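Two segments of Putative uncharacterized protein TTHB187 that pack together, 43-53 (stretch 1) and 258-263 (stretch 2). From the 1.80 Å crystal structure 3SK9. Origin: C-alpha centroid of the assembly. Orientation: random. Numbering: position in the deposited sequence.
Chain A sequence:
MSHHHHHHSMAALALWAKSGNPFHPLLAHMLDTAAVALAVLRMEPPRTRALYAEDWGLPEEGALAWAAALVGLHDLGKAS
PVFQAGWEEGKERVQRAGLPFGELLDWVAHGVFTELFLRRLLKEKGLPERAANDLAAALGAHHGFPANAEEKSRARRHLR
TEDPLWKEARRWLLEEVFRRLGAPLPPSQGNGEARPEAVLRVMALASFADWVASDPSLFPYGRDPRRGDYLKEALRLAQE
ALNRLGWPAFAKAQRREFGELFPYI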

# COMPACT_ATOMS: atom_id res chain seq x y z
N MET A 43 -0.73 -15.53 -7.41
CA MET A 43 -1.52 -16.06 -8.53
C MET A 43 -1.00 -15.60 -9.91
O MET A 43 -1.49 -16.08 -10.94
CB MET A 43 -2.96 -15.60 -8.43
CG MET A 43 -3.80 -16.28 -7.36
SD MET A 43 -5.32 -15.30 -7.18
CE MET A 43 -5.55 -14.56 -8.77
N GLU A 44 -0.05 -14.65 -9.94
CA GLU A 44 0.45 -14.14 -11.22
C GLU A 44 1.28 -15.23 -11.94
O GLU A 44 1.82 -16.14 -11.29
CB GLU A 44 1.36 -12.93 -11.04
CG GLU A 44 0.59 -11.68 -10.55
CD GLU A 44 -0.29 -11.05 -11.64
OE1 GLU A 44 0.08 -11.12 -12.83
OE2 GLU A 44 -1.32 -10.43 -11.27
N PRO A 45 1.40 -15.13 -13.25
CA PRO A 45 2.25 -16.13 -13.95
C PRO A 45 3.68 -16.16 -13.45
O PRO A 45 4.21 -15.15 -12.98
CB PRO A 45 2.18 -15.72 -15.42
CG PRO A 45 0.89 -14.90 -15.54
CD PRO A 45 0.69 -14.23 -14.19
N PRO A 46 4.34 -17.33 -13.58
CA PRO A 46 5.75 -17.41 -13.19
C PRO A 46 6.65 -16.31 -13.83
O PRO A 46 7.58 -15.83 -13.17
CB PRO A 46 6.19 -18.80 -13.71
CG PRO A 46 4.95 -19.58 -13.86
CD PRO A 46 3.83 -18.61 -14.14
N ARG A 47 6.43 -15.99 -15.10
CA ARG A 47 7.22 -14.91 -15.73
C ARG A 47 7.07 -13.60 -14.93
O ARG A 47 8.04 -12.87 -14.77
CB ARG A 47 6.78 -14.65 -17.16
CG ARG A 47 7.64 -15.34 -18.17
CD ARG A 47 7.07 -15.28 -19.60
NE ARG A 47 7.83 -16.22 -20.43
CZ ARG A 47 7.70 -17.54 -20.34
NH1 ARG A 47 6.83 -18.09 -19.46
NH2 ARG A 47 8.45 -18.32 -21.13
N THR A 48 5.86 -13.31 -14.45
CA THR A 48 5.63 -12.08 -13.68
C THR A 48 6.37 -12.12 -12.35
O THR A 48 7.04 -11.16 -11.94
CB THR A 48 4.11 -11.84 -13.46
OG1 THR A 48 3.46 -11.79 -14.74
CG2 THR A 48 3.86 -10.54 -12.63
N ARG A 49 6.27 -13.25 -11.65
CA ARG A 49 6.96 -13.35 -10.38
C ARG A 49 8.46 -13.27 -10.53
O ARG A 49 9.13 -12.73 -9.65
CB ARG A 49 6.54 -14.64 -9.66
CG ARG A 49 5.10 -14.60 -9.23
CD ARG A 49 4.74 -15.77 -8.33
NE ARG A 49 3.95 -16.70 -9.12
CZ ARG A 49 4.37 -17.89 -9.50
NH1 ARG A 49 5.55 -18.35 -9.12
NH2 ARG A 49 3.58 -18.64 -10.25
N ALA A 50 9.00 -13.82 -11.62
CA ALA A 50 10.45 -13.77 -11.83
C ALA A 50 10.88 -12.29 -12.08
O ALA A 50 12.00 -11.89 -11.73
CB ALA A 50 10.88 -14.66 -13.04
N LEU A 51 10.01 -11.52 -12.74
CA LEU A 51 10.29 -10.08 -12.94
C LEU A 51 10.44 -9.37 -11.60
O LEU A 51 11.31 -8.48 -11.46
CB LEU A 51 9.15 -9.44 -13.74
CG LEU A 51 9.18 -9.73 -15.26
CD1 LEU A 51 7.95 -9.17 -15.99
CD2 LEU A 51 10.47 -9.19 -15.88
N TYR A 52 9.55 -9.66 -10.62
CA TYR A 52 9.69 -9.02 -9.30
C TYR A 52 10.98 -9.41 -8.61
O TYR A 52 11.61 -8.60 -7.94
CB TYR A 52 8.51 -9.38 -8.38
CG TYR A 52 7.34 -8.45 -8.55
CD1 TYR A 52 7.19 -7.33 -7.72
CD2 TYR A 52 6.38 -8.68 -9.55
CE1 TYR A 52 6.09 -6.48 -7.86
CE2 TYR A 52 5.30 -7.82 -9.71
CZ TYR A 52 5.17 -6.73 -8.87
OH TYR A 52 4.07 -5.89 -9.01
N ALA A 53 11.37 -10.68 -8.73
CA ALA A 53 12.61 -11.14 -8.10
C ALA A 53 13.80 -10.38 -8.71
O ALA A 53 14.74 -9.98 -7.99
CB ALA A 53 12.77 -12.69 -8.29
N PHE A 258 2.60 -3.62 -17.79
CA PHE A 258 3.99 -3.77 -17.30
C PHE A 258 4.33 -5.21 -16.92
O PHE A 258 5.08 -5.47 -15.95
CB PHE A 258 4.24 -2.85 -16.11
CG PHE A 258 3.59 -1.49 -16.30
CD1 PHE A 258 4.08 -0.61 -17.26
CD2 PHE A 258 2.49 -1.11 -15.52
CE1 PHE A 258 3.48 0.63 -17.45
CE2 PHE A 258 1.86 0.12 -15.70
CZ PHE A 258 2.35 1.00 -16.66
N GLY A 259 3.90 -6.14 -17.75
CA GLY A 259 4.26 -7.53 -17.52
C GLY A 259 3.53 -8.26 -16.40
O GLY A 259 3.98 -9.36 -16.00
N GLU A 260 2.42 -7.71 -15.91
CA GLU A 260 1.57 -8.40 -14.92
C GLU A 260 0.12 -8.27 -15.38
O GLU A 260 -0.20 -7.50 -16.32
CB GLU A 260 1.75 -7.83 -13.49
CG GLU A 260 1.36 -6.35 -13.34
CD GLU A 260 1.93 -5.67 -12.07
OE1 GLU A 260 2.61 -6.33 -11.27
OE2 GLU A 260 1.67 -4.46 -11.84
N LEU A 261 -0.75 -9.05 -14.76
CA LEU A 261 -2.12 -9.20 -15.24
C LEU A 261 -3.13 -8.95 -14.14
O LEU A 261 -2.92 -9.36 -12.97
CB LEU A 261 -2.35 -10.66 -15.75
CG LEU A 261 -1.44 -11.09 -16.89
CD1 LEU A 261 -1.46 -12.64 -17.15
CD2 LEU A 261 -1.79 -10.33 -18.19
N PHE A 262 -4.26 -8.36 -14.51
CA PHE A 262 -5.38 -8.16 -13.59
C PHE A 262 -6.68 -8.47 -14.33
O PHE A 262 -6.73 -8.30 -15.53
CB PHE A 262 -5.43 -6.68 -13.13
CG PHE A 262 -4.14 -6.22 -12.46
CD1 PHE A 262 -3.83 -6.61 -11.17
CD2 PHE A 262 -3.24 -5.40 -13.13
CE1 PHE A 262 -2.65 -6.21 -10.57
CE2 PHE A 262 -2.06 -5.01 -12.50
CZ PHE A 262 -1.78 -5.42 -11.24
N PRO A 263 -7.73 -8.87 -13.61
CA PRO A 263 -9.05 -8.91 -14.27
C PRO A 263 -9.53 -7.52 -14.75
O PRO A 263 -9.38 -6.49 -14.04
CB PRO A 263 -9.97 -9.46 -13.17
CG PRO A 263 -9.30 -9.04 -11.88
CD PRO A 263 -7.81 -9.11 -12.16

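E44 and P45 lead into a helix that begins at P46. Residues 258-263 pass from a turn into a strand that starts at E260. The two segments lie more than 200 residues apart in sequence, and together they bury 333 Å² of surface.

M43 makes no contact with the second stretch. E44 is the first residue to reach it. Its CA-to-CB bond points sideways, but chi1 and chi2 are both m and the acid group comes nearer to the strand. E44 OE1 accepts a hydrogen bond from L261 N at 2.9 Å, with a nearly straight N-H...O angle of 158°. E44 OE2 lies 2.6 Å from L261 O. Two oxygens this close suggest that the acid carries a proton, though the geometry does not settle it. The acid group thus meets both polar backbone atoms of L261. E44 is buried, so a polar group here needs such partners.

P45 occupies the N-cap position of the helix, and its CA-to-CB bond points toward the second stretch. P45 CG packs against L261 CD1 at 3.6 Å, an apolar contact beside the polar one made by E44. P45 O accepts the backbone hydrogen bond from R49 N at 3.1 Å, in the first turn of the helix.

P46 and R47 do not touch the strand. T48 does, and its CA lies 5.6 Å from the CA of E260. With chi1 in m, T48 OG1 donates a hydrogen bond to G259 O at 2.8 Å. The methyl T48 CG2 meets E260 CB at 3.5 Å. Threonine suits this buried site because it offers both a hydroxyl and a methyl.

R49 turns back to its own stretch, where R49 NE donates to E44 O at 3.1 Å. A50 stays out of reach.

The CA-to-CB bond of L51 points toward the second stretch, and L51 CD1 lies 4.0 Å from G259 O. An ideal CB on G259 would sit only 3.0 Å from L51 CD1, a clash. The backbone angles of G259, 76/15, would also jam a CB against the preceding carbonyl oxygen. Glycine therefore fits both the local fold and the contact.

Y52 closes the contact. Its CA-to-CB bond is sideways, but the end of the side chain comes nearer. Y52 OH donates a hydrogen bond to E260 OE1 at 2.7 Å, and this oxygen lies at the ring edge, near its plane. E260 extends with chi1 p and chi2 t, and both residues are buried. A53 makes no contact.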